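Local coordinates for protein glycosyl hydrolase (Streptomyces cattleya, PDB 7LR8) that probably hydrolyses the beta-1,4 linkage between mannose and N-acetylglucosamine in the disaccharide Man-beta-1,4-GlcNAc derived from the core of N-glycans, at residues 200-204 and 248-253; 220-226 and 262-268. The protein carries 1 engineered substitution. One frame throughout, in Å; residues are numbered along the deposited sequence.

Interaction 1 of 2, residues 200-204 and 248-253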
ATOM      1  N   ALA B 200       6.514 -20.892  10.613  1.00 21.49           N
ATOM      2  CA  ALA B 200       7.130 -20.328  11.814  1.00 23.34           C
ATOM      3  C   ALA B 200       6.337 -20.679  13.067  1.00 25.00           C
ATOM      4  O   ALA B 200       6.911 -20.804  14.156  1.00 21.36           O
ATOM      5  CB  ALA B 200       7.239 -18.808  11.695  1.00 19.35           C
ATOM      6  N   ALA B 201       5.020 -20.855  12.935  1.00 18.03           N
ATOM      7  CA  ALA B 201       4.214 -21.221  14.097  1.00 25.14           C
ATOM      8  C   ALA B 201       4.631 -22.571  14.676  1.00 25.52           C
ATOM      9  O   ALA B 201       4.439 -22.812  15.871  1.00 25.28           O
ATOM     10  CB  ALA B 201       2.729 -21.243  13.730  1.00 24.09           C
ATOM     11  N   TRP B 202       5.192 -23.462  13.855  1.00 24.55           N
ATOM     12  CA  TRP B 202       5.664 -24.758  14.331  1.00 23.65           C
ATOM     13  C   TRP B 202       7.174 -24.832  14.500  1.00 21.94           C
ATOM     14  O   TRP B 202       7.650 -25.681  15.255  1.00 23.66           O
ATOM     15  CB  TRP B 202       5.231 -25.881  13.371  1.00 26.79           C
ATOM     16  CG  TRP B 202       3.815 -25.724  12.910  1.00 30.97           C
ATOM     17  CD1 TRP B 202       3.384 -25.091  11.781  1.00 35.01           C
ATOM     18  CD2 TRP B 202       2.645 -26.179  13.587  1.00 28.49           C
ATOM     19  NE1 TRP B 202       2.016 -25.135  11.708  1.00 36.76           N
ATOM     20  CE2 TRP B 202       1.537 -25.799  12.806  1.00 32.06           C
ATOM     21  CE3 TRP B 202       2.425 -26.874  14.775  1.00 23.09           C
ATOM     22  CZ2 TRP B 202       0.229 -26.090  13.176  1.00 32.47           C
ATOM     23  CZ3 TRP B 202       1.128 -27.164  15.140  1.00 29.61           C
ATOM     24  CH2 TRP B 202       0.046 -26.773  14.344  1.00 32.64           C
ATOM     25  N   TYR B 203       7.935 -23.965  13.832  1.00 22.29           N
ATOM     26  CA  TYR B 203       9.364 -24.173  13.660  1.00 27.73           C
ATOM     27  C   TYR B 203      10.259 -23.130  14.325  1.00 22.99           C
ATOM     28  O   TYR B 203      11.436 -23.429  14.561  1.00 24.31           O
ATOM     29  CB  TYR B 203       9.710 -24.201  12.162  1.00 25.09           C
ATOM     30  CG  TYR B 203       9.270 -25.428  11.394  1.00 25.14           C
ATOM     31  CD1 TYR B 203       8.687 -26.530  12.027  1.00 23.73           C
ATOM     32  CD2 TYR B 203       9.453 -25.487  10.022  1.00 22.30           C
ATOM     33  CE1 TYR B 203       8.303 -27.660  11.289  1.00 25.70           C
ATOM     34  CE2 TYR B 203       9.079 -26.601   9.288  1.00 26.80           C
ATOM     35  CZ  TYR B 203       8.509 -27.679   9.918  1.00 26.78           C
ATOM     36  OH  TYR B 203       8.155 -28.782   9.157  1.00 23.56           O
ATOM     37  N   LEU B 204       9.750 -21.935  14.627  1.00 25.80           N
ATOM     38  CA  LEU B 204      10.565 -20.793  15.051  1.00 23.79           C
ATOM     39  C   LEU B 204      10.405 -20.564  16.549  1.00 23.11           C
ATOM     40  O   LEU B 204       9.326 -20.174  17.007  1.00 24.90           O
ATOM     41  CB  LEU B 204      10.165 -19.531  14.292  1.00 29.09           C
ATOM     42  CG  LEU B 204      10.995 -18.983  13.137  1.00 37.93           C
ATOM     43  CD1 LEU B 204      10.718 -17.497  12.985  1.00 32.91           C
ATOM     44  CD2 LEU B 204      12.476 -19.236  13.358  1.00 38.27           C
ATOM     45  N   TYR B 248       3.997 -34.789   7.423  1.00 17.15           N
ATOM     46  CA  TYR B 248       4.589 -34.461   8.717  1.00 20.72           C
ATOM     47  C   TYR B 248       3.853 -33.314   9.400  1.00 21.43           C
ATOM     48  O   TYR B 248       3.553 -33.380  10.598  1.00 22.48           O
ATOM     49  CB  TYR B 248       6.047 -34.083   8.532  1.00 23.59           C
ATOM     50  CG  TYR B 248       6.704 -33.509   9.766  1.00 20.06           C
ATOM     51  CD1 TYR B 248       6.736 -34.224  10.955  1.00 21.62           C
ATOM     52  CD2 TYR B 248       7.344 -32.282   9.723  1.00 21.06           C
ATOM     53  CE1 TYR B 248       7.362 -33.714  12.084  1.00 19.70           C
ATOM     54  CE2 TYR B 248       7.981 -31.770  10.840  1.00 20.44           C
ATOM     55  CZ  TYR B 248       7.987 -32.487  12.013  1.00 23.90           C
ATOM     56  OH  TYR B 248       8.626 -31.976  13.123  1.00 24.30           O
ATOM     57  N   LEU B 249       3.616 -32.221   8.676  1.00 20.35           N
ATOM     58  CA  LEU B 249       2.940 -31.090   9.307  1.00 19.79           C
ATOM     59  C   LEU B 249       1.546 -31.491   9.770  1.00 20.41           C
ATOM     60  O   LEU B 249       1.084 -31.055  10.834  1.00 21.52           O
ATOM     61  CB  LEU B 249       2.870 -29.900   8.350  1.00 22.41           C
ATOM     62  CG  LEU B 249       4.124 -29.050   8.162  1.00 25.22           C
ATOM     63  CD1 LEU B 249       3.781 -27.864   7.272  1.00 26.51           C
ATOM     64  CD2 LEU B 249       4.691 -28.586   9.503  1.00 26.59           C
ATOM     65  N   VAL B 250       0.868 -32.335   8.987  1.00 21.06           N
ATOM     66  CA  VAL B 250      -0.463 -32.809   9.361  1.00 20.98           C
ATOM     67  C   VAL B 250      -0.405 -33.547  10.691  1.00 22.88           C
ATOM     68  O   VAL B 250      -1.171 -33.254  11.616  1.00 24.75           O
ATOM     69  CB  VAL B 250      -1.046 -33.699   8.244  1.00 19.51           C
ATOM     70  CG1 VAL B 250      -2.257 -34.510   8.744  1.00 22.32           C
ATOM     71  CG2 VAL B 250      -1.416 -32.859   7.024  1.00 22.26           C
ATOM     72  N   GLU B 251       0.510 -34.514  10.808  1.00 20.05           N
ATOM     73  CA  GLU B 251       0.563 -35.318  12.025  1.00 18.81           C
ATOM     74  C   GLU B 251       1.161 -34.533  13.188  1.00 23.84           C
ATOM     75  O   GLU B 251       0.802 -34.779  14.344  1.00 22.83           O
ATOM     76  CB  GLU B 251       1.349 -36.607  11.776  1.00 20.55           C
ATOM     77  CG  GLU B 251       0.647 -37.548  10.814  1.00 24.38           C
ATOM     78  CD  GLU B 251      -0.750 -37.895  11.277  1.00 25.91           C
ATOM     79  OE1 GLU B 251      -0.900 -38.271  12.461  1.00 24.90           O
ATOM     80  OE2 GLU B 251      -1.695 -37.796  10.457  1.00 26.46           O
ATOM     81  N   LEU B 252       2.072 -33.598  12.903  1.00 20.89           N
ATOM     82  CA  LEU B 252       2.630 -32.767  13.961  1.00 22.05           C
ATOM     83  C   LEU B 252       1.558 -31.885  14.579  1.00 22.32           C
ATOM     84  O   LEU B 252       1.479 -31.756  15.808  1.00 22.19           O
ATOM     85  CB  LEU B 252       3.765 -31.903  13.405  1.00 21.52           C
ATOM     86  CG  LEU B 252       4.439 -30.918  14.364  1.00 23.39           C
ATOM     87  CD1 LEU B 252       5.121 -31.677  15.487  1.00 25.83           C
ATOM     88  CD2 LEU B 252       5.442 -30.047  13.623  1.00 20.68           C
ATOM     89  N   ALA B 253       0.722 -31.277  13.735  1.00 21.38           N
ATOM     90  CA  ALA B 253      -0.285 -30.335  14.215  1.00 22.75           C
ATOM     91  C   ALA B 253      -1.267 -31.006  15.167  1.00 21.89           C
ATOM     92  O   ALA B 253      -1.815 -30.352  16.065  1.00 22.73           O
ATOM     93  CB  ALA B 253      -1.020 -29.717  13.024  1.00 24.11           C
TER
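Two helical pieces meet here with their backbones well separated: the nearest CA atoms, those of W202 and A253, are 8.2 Å apart, and no hydrogen bond passes between the segments. The short helix 200-203 closes with L204 N bonded to A200 O at 3.1 Å, and L204 is the first residue to leave helical phi/psi. Opposite it runs the last part of helix 240-253, regular enough for L252 N to reach Y248 O at 2.7 Å. Side chains therefore make the whole contact, burying 280 Å². W202, whose CA-to-CB bond points toward the helix, brings CH2 to 3.4 Å from A253 CB, while its CB lies 4.2 Å from L252 CD2. Y203 starts out sideways but extends its ring until CZ is 3.9 Å from L249 CD2; its OH meets the ring edge of Y248 at CE2, 3.4 Å away. The hydroxyl of Y248 itself bonds to C376 O. W202 also touches T221 and V223, so the indole is wedged between helix 240-253 and strand 221-225. This is the outer layer of a (beta/alpha)8 barrel, and in this chain the short helix after the fifth strand packs there on the helix between the sixth and seventh.

Interaction 2 of 2, residues 220-226 and 262-268. With BMA (beta-D-mannopyranose), chain D; NAG (2-acetamido-2-deoxy-beta-D-glucopyranose), chain C.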
ATOM      1  N   VAL B 220     -10.622 -25.692  12.472  1.00 19.98           N
ATOM      2  CA  VAL B 220      -9.731 -26.771  12.051  1.00 19.44           C
ATOM      3  C   VAL B 220      -8.320 -26.202  12.063  1.00 17.67           C
ATOM      4  O   VAL B 220      -8.123 -24.987  12.055  1.00 23.34           O
ATOM      5  CB  VAL B 220     -10.089 -27.328  10.647  1.00 22.18           C
ATOM      6  CG1 VAL B 220     -11.538 -27.825  10.600  1.00 23.67           C
ATOM      7  CG2 VAL B 220      -9.857 -26.279   9.569  1.00 24.02           C
ATOM      8  N   THR B 221      -7.324 -27.090  12.098  1.00 17.21           N
ATOM      9  CA  THR B 221      -5.935 -26.643  12.025  1.00 20.97           C
ATOM     10  C   THR B 221      -5.523 -26.530  10.565  1.00 22.52           C
ATOM     11  O   THR B 221      -5.686 -27.485   9.798  1.00 24.02           O
ATOM     12  CB  THR B 221      -4.997 -27.614  12.744  1.00 21.48           C
ATOM     13  OG1 THR B 221      -5.454 -27.828  14.080  1.00 20.75           O
ATOM     14  CG2 THR B 221      -3.580 -27.062  12.775  1.00 21.47           C
ATOM     15  N   ALA B 222      -4.983 -25.378  10.178  1.00 17.53           N
ATOM     16  CA  ALA B 222      -4.495 -25.190   8.822  1.00 20.41           C
ATOM     17  C   ALA B 222      -2.976 -25.259   8.820  1.00 21.22           C
ATOM     18  O   ALA B 222      -2.324 -24.615   9.646  1.00 23.87           O
ATOM     19  CB  ALA B 222      -4.972 -23.858   8.245  1.00 20.08           C
ATOM     20  N   VAL B 223      -2.417 -26.059   7.917  1.00 20.00           N
ATOM     21  CA  VAL B 223      -0.971 -26.108   7.720  1.00 21.19           C
ATOM     22  C   VAL B 223      -0.665 -25.796   6.261  1.00 18.19           C
ATOM     23  O   VAL B 223      -1.433 -26.140   5.349  1.00 17.77           O
ATOM     24  CB  VAL B 223      -0.364 -27.472   8.121  1.00 22.04           C
ATOM     25  CG1 VAL B 223      -0.497 -27.686   9.631  1.00 24.24           C
ATOM     26  CG2 VAL B 223      -1.026 -28.600   7.356  1.00 19.10           C
ATOM     27  N   HIS B 224       0.471 -25.126   6.052  1.00 17.50           N
ATOM     28  CA  HIS B 224       0.961 -24.750   4.731  1.00 18.50           C
ATOM     29  C   HIS B 224       2.342 -25.374   4.562  1.00 17.72           C
ATOM     30  O   HIS B 224       3.275 -25.002   5.283  1.00 19.33           O
ATOM     31  CB  HIS B 224       1.060 -23.227   4.592  1.00 20.37           C
ATOM     32  CG  HIS B 224      -0.241 -22.500   4.760  1.00 16.62           C
ATOM     33  ND1 HIS B 224      -0.296 -21.157   5.074  1.00 20.37           N
ATOM     34  CD2 HIS B 224      -1.528 -22.913   4.644  1.00 17.57           C
ATOM     35  CE1 HIS B 224      -1.558 -20.773   5.143  1.00 19.67           C
ATOM     36  NE2 HIS B 224      -2.327 -21.821   4.896  1.00 18.01           N
ATOM     37  N   SER B 225       2.480 -26.310   3.609  1.00 18.08           N
ATOM     38  CA  SER B 225       3.691 -27.127   3.496  1.00 17.25           C
ATOM     39  C   SER B 225       4.557 -26.661   2.327  1.00 17.28           C
ATOM     40  O   SER B 225       4.170 -26.808   1.160  1.00 16.63           O
ATOM     41  CB  SER B 225       3.332 -28.596   3.324  1.00 18.01           C
ATOM     42  OG  SER B 225       4.524 -29.356   3.221  1.00 18.12           O
ATOM     43  N   TRP B 226       5.749 -26.155   2.638  1.00 15.53           N
ATOM     44  CA  TRP B 226       6.627 -25.549   1.636  1.00 16.49           C
ATOM     45  C   TRP B 226       8.050 -26.030   1.858  1.00 19.95           C
ATOM     46  O   TRP B 226       8.717 -25.589   2.803  1.00 20.68           O
ATOM     47  CB  TRP B 226       6.543 -24.022   1.700  1.00 18.40           C
ATOM     48  CG  TRP B 226       5.242 -23.545   1.178  1.00 17.95           C
ATOM     49  CD1 TRP B 226       4.175 -23.089   1.904  1.00 18.12           C
ATOM     50  CD2 TRP B 226       4.847 -23.507  -0.190  1.00 18.92           C
ATOM     51  NE1 TRP B 226       3.142 -22.747   1.060  1.00 20.27           N
ATOM     52  CE2 TRP B 226       3.523 -23.022  -0.231  1.00 18.53           C
ATOM     53  CE3 TRP B 226       5.471 -23.869  -1.384  1.00 20.03           C
ATOM     54  CZ2 TRP B 226       2.834 -22.845  -1.430  1.00 19.06           C
ATOM     55  CZ3 TRP B 226       4.782 -23.699  -2.581  1.00 20.29           C
ATOM     56  CH2 TRP B 226       3.479 -23.205  -2.594  1.00 20.04           C
ATOM     57  N   ARG B 262      -9.920 -33.651  15.633  1.00 24.12           N
ATOM     58  CA  ARG B 262      -9.950 -32.336  14.996  1.00 24.76           C
ATOM     59  C   ARG B 262      -9.328 -32.433  13.606  1.00 23.05           C
ATOM     60  O   ARG B 262      -8.205 -32.929  13.471  1.00 23.04           O
ATOM     61  CB  ARG B 262      -9.187 -31.307  15.832  1.00 25.40           C
ATOM     62  CG  ARG B 262      -9.025 -29.934  15.154  1.00 26.08           C
ATOM     63  CD  ARG B 262      -8.220 -29.006  16.059  1.00 24.32           C
ATOM     64  NE  ARG B 262      -7.888 -27.694  15.503  1.00 25.32           N
ATOM     65  CZ  ARG B 262      -8.565 -26.568  15.753  1.00 27.08           C
ATOM     66  NH1 ARG B 262      -9.666 -26.599  16.508  1.00 26.51           N
ATOM     67  NH2 ARG B 262      -8.150 -25.412  15.233  1.00 23.96           N
ATOM     68  N   PRO B 263     -10.028 -32.013  12.555  1.00 23.49           N
ATOM     69  CA  PRO B 263      -9.453 -32.113  11.209  1.00 21.57           C
ATOM     70  C   PRO B 263      -8.260 -31.188  11.035  1.00 25.96           C
ATOM     71  O   PRO B 263      -8.194 -30.105  11.624  1.00 22.24           O
ATOM     72  CB  PRO B 263     -10.611 -31.693  10.294  1.00 23.08           C
ATOM     73  CG  PRO B 263     -11.854 -31.857  11.140  1.00 24.56           C
ATOM     74  CD  PRO B 263     -11.411 -31.510  12.529  1.00 23.44           C
ATOM     75  N   VAL B 264      -7.308 -31.635  10.215  1.00 21.14           N
ATOM     76  CA  VAL B 264      -6.158 -30.832   9.801  1.00 21.44           C
ATOM     77  C   VAL B 264      -6.291 -30.563   8.308  1.00 20.79           C
ATOM     78  O   VAL B 264      -6.385 -31.500   7.507  1.00 21.95           O
ATOM     79  CB  VAL B 264      -4.821 -31.523  10.111  1.00 20.84           C
ATOM     80  CG1 VAL B 264      -3.652 -30.590   9.751  1.00 18.88           C
ATOM     81  CG2 VAL B 264      -4.752 -31.911  11.579  1.00 25.61           C
ATOM     82  N   TRP B 265      -6.302 -29.282   7.934  1.00 19.06           N
ATOM     83  CA  TRP B 265      -6.465 -28.861   6.544  1.00 22.52           C
ATOM     84  C   TRP B 265      -5.091 -28.529   5.969  1.00 19.37           C
ATOM     85  O   TRP B 265      -4.459 -27.554   6.381  1.00 18.63           O
ATOM     86  CB  TRP B 265      -7.415 -27.664   6.469  1.00 21.40           C
ATOM     87  CG  TRP B 265      -7.746 -27.177   5.076  1.00 19.06           C
ATOM     88  CD1 TRP B 265      -7.274 -27.670   3.884  1.00 22.57           C
ATOM     89  CD2 TRP B 265      -8.624 -26.100   4.742  1.00 20.33           C
ATOM     90  NE1 TRP B 265      -7.813 -26.960   2.834  1.00 19.31           N
ATOM     91  CE2 TRP B 265      -8.635 -25.986   3.339  1.00 21.20           C
ATOM     92  CE3 TRP B 265      -9.398 -25.202   5.503  1.00 21.62           C
ATOM     93  CZ2 TRP B 265      -9.407 -25.031   2.677  1.00 21.88           C
ATOM     94  CZ3 TRP B 265     -10.157 -24.264   4.843  1.00 23.08           C
ATOM     95  CH2 TRP B 265     -10.149 -24.171   3.449  1.00 23.21           C
ATOM     96  N   LEU B 266      -4.611 -29.346   5.030  1.00 18.36           N
ATOM     97  CA  LEU B 266      -3.414 -28.978   4.274  1.00 15.98           C
ATOM     98  C   LEU B 266      -3.835 -27.922   3.265  1.00 19.63           C
ATOM     99  O   LEU B 266      -4.200 -28.216   2.126  1.00 18.53           O
ATOM    100  CB  LEU B 266      -2.801 -30.203   3.600  1.00 15.74           C
ATOM    101  CG  LEU B 266      -1.565 -29.903   2.772  1.00 15.45           C
ATOM    102  CD1 LEU B 266      -0.426 -29.393   3.652  1.00 18.32           C
ATOM    103  CD2 LEU B 266      -1.148 -31.185   2.027  1.00 16.41           C
ATOM    104  N   GLN B 267      -3.828 -26.664   3.711  1.00 16.63           N
ATOM    105  CA  GLN B 267      -4.426 -25.569   2.972  1.00 17.37           C
ATOM    106  C   GLN B 267      -3.496 -24.965   1.936  1.00 17.21           C
ATOM    107  O   GLN B 267      -3.967 -24.234   1.055  1.00 17.92           O
ATOM    108  CB  GLN B 267      -4.884 -24.487   3.963  1.00 18.21           C
ATOM    109  CG  GLN B 267      -5.880 -23.513   3.407  1.00 19.49           C
ATOM    110  CD  GLN B 267      -6.158 -22.395   4.382  1.00 23.28           C
ATOM    111  OE1 GLN B 267      -5.224 -21.806   4.933  1.00 20.79           O
ATOM    112  NE2 GLN B 267      -7.433 -22.100   4.611  1.00 21.94           N
ATOM    113  N   GLU B 268      -2.199 -25.256   2.021  1.00 16.55           N
ATOM    114  CA  GLU B 268      -1.253 -24.964   0.950  1.00 20.16           C
ATOM    115  C   GLU B 268      -0.257 -26.096   0.838  1.00 19.89           C
ATOM    116  O   GLU B 268       0.277 -26.564   1.846  1.00 17.33           O
ATOM    117  CB  GLU B 268      -0.457 -23.676   1.176  1.00 18.02           C
ATOM    118  CG  GLU B 268      -1.296 -22.432   1.120  1.00 17.95           C
ATOM    119  CD  GLU B 268      -0.498 -21.190   1.468  1.00 21.04           C
ATOM    120  OE1 GLU B 268       0.752 -21.285   1.538  1.00 21.94           O
ATOM    121  OE2 GLU B 268      -1.127 -20.138   1.672  1.00 19.86           O
TER
HETATM  122  C1  BMA D   2       3.010 -18.987   0.906  1.00 29.52           C
HETATM  123  C2  BMA D   2       1.723 -18.413   0.232  1.00 34.24           C
HETATM  124  C3  BMA D   2       2.128 -17.338  -0.757  1.00 23.19           C
HETATM  125  C4  BMA D   2       3.333 -17.844  -1.662  1.00 19.39           C
HETATM  126  C5  BMA D   2       3.610 -19.358  -1.443  1.00 24.61           C
HETATM  127  C6  BMA D   2       4.813 -19.868  -2.204  1.00 17.73           C
HETATM  128  O2  BMA D   2       0.830 -17.858   1.185  1.00 26.54           O
HETATM  129  O3  BMA D   2       2.409 -16.092  -0.072  1.00 29.37           O
HETATM  130  O4  BMA D   2       2.995 -17.618  -3.002  1.00 21.43           O
HETATM  131  O5  BMA D   2       3.901 -19.601  -0.054  1.00 27.47           O
HETATM  132  O6  BMA D   2       5.967 -19.134  -1.726  1.00 27.13           O
HETATM  133  C1  NAG C   1       7.550 -17.366   3.160  1.00 38.13           C
HETATM  134  C2  NAG C   1       7.116 -16.434   2.029  1.00 40.71           C
HETATM  135  C3  NAG C   1       5.594 -16.495   1.838  1.00 30.03           C
HETATM  136  C4  NAG C   1       5.109 -17.937   1.701  1.00 30.50           C
HETATM  137  C5  NAG C   1       5.626 -18.734   2.899  1.00 34.14           C
HETATM  138  C6  NAG C   1       5.267 -20.200   2.900  1.00 31.73           C
HETATM  139  C7  NAG C   1       8.205 -14.302   1.437  1.00 40.71           C
HETATM  140  C8  NAG C   1       8.577 -12.928   1.923  1.00 26.05           C
HETATM  141  N2  NAG C   1       7.545 -15.073   2.311  1.00 45.91           N
HETATM  142  O1  NAG C   1       8.937 -17.384   3.220  1.00 33.50           O
HETATM  143  O3  NAG C   1       5.216 -15.735   0.696  1.00 21.49           O
HETATM  144  O4  NAG C   1       3.683 -17.924   1.645  1.00 26.35           O
HETATM  145  O5  NAG C   1       7.058 -18.675   2.917  1.00 37.81           O
HETATM  146  O6  NAG C   1       5.652 -20.813   4.123  1.00 32.44           O
HETATM  147  O7  NAG C   1       8.481 -14.691   0.303  1.00 37.21           O
HETATM  148  O   HOH W   1       1.470 -19.265   3.692  1.00 24.39           O
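V220 enters alongside P263, CG1 to CB 4.0 Å, and packs CG2 4.2 Å from W265 CB. With T221 the pairing begins: its N bonds to P263 O (3.2 Å), W265 N returns to T221 O (2.7 Å), and R262 NE reaches T221 OG1 (2.8 Å). A222 pairs with W265, its CA 3.4 Å from W265 O, and its CB also touches L194 and A196 of strand 194-196. V223 N bonds to W265 O at 3.0 Å, and V223 O accepts Q267 N at 2.9 Å. These are the parallel sixth and seventh strands of a (beta/alpha)8 barrel, axes 4.7 Å apart and inclined at 32°. After V223, which pairs with L266, the register slips by one: L266 centres an inverse gamma turn, and H224 faces E268 across a beta bulge. H224 NE2 bonds to Q267 OE1 (2.9 Å), and E268 CG sits over the imidazole, 3.8 Å from its centroid. S225 N holds E268 O at 2.8 Å. Last, W226 NE1 donates to E268 OE1 (2.8 Å) while its ring face meets BMA O5; E268 OE2 lies 3.0 Å from BMA O2, at the strand end where GH5 enzymes carry their nucleophile.

Overall arrangement
The segments alternate along the chain: 200-204 (interaction 1), 220-226 (interaction 2), 248-253 (interaction 1), 262-268 (interaction 2). Strand 221-225, helix 240-253 and strand 264-269 thus form one beta-alpha-beta unit of the barrel; interaction 2 joins its two strands, and interaction 1 sets helix 200-203 against its helix. Their centres lie 9 Å apart and they touch directly, with L249 CD1 3.5 Å from H224 O and A253 CB 3.7 Å from T221 CG2. A253 and W202 pack on the face of T221 and V223, whereas H224 and E268 point to the other, sugar-binding face, so interaction 1 lies outside the barrel. Interaction 2 is barrel wall, running to the glycan pocket near engineered A153.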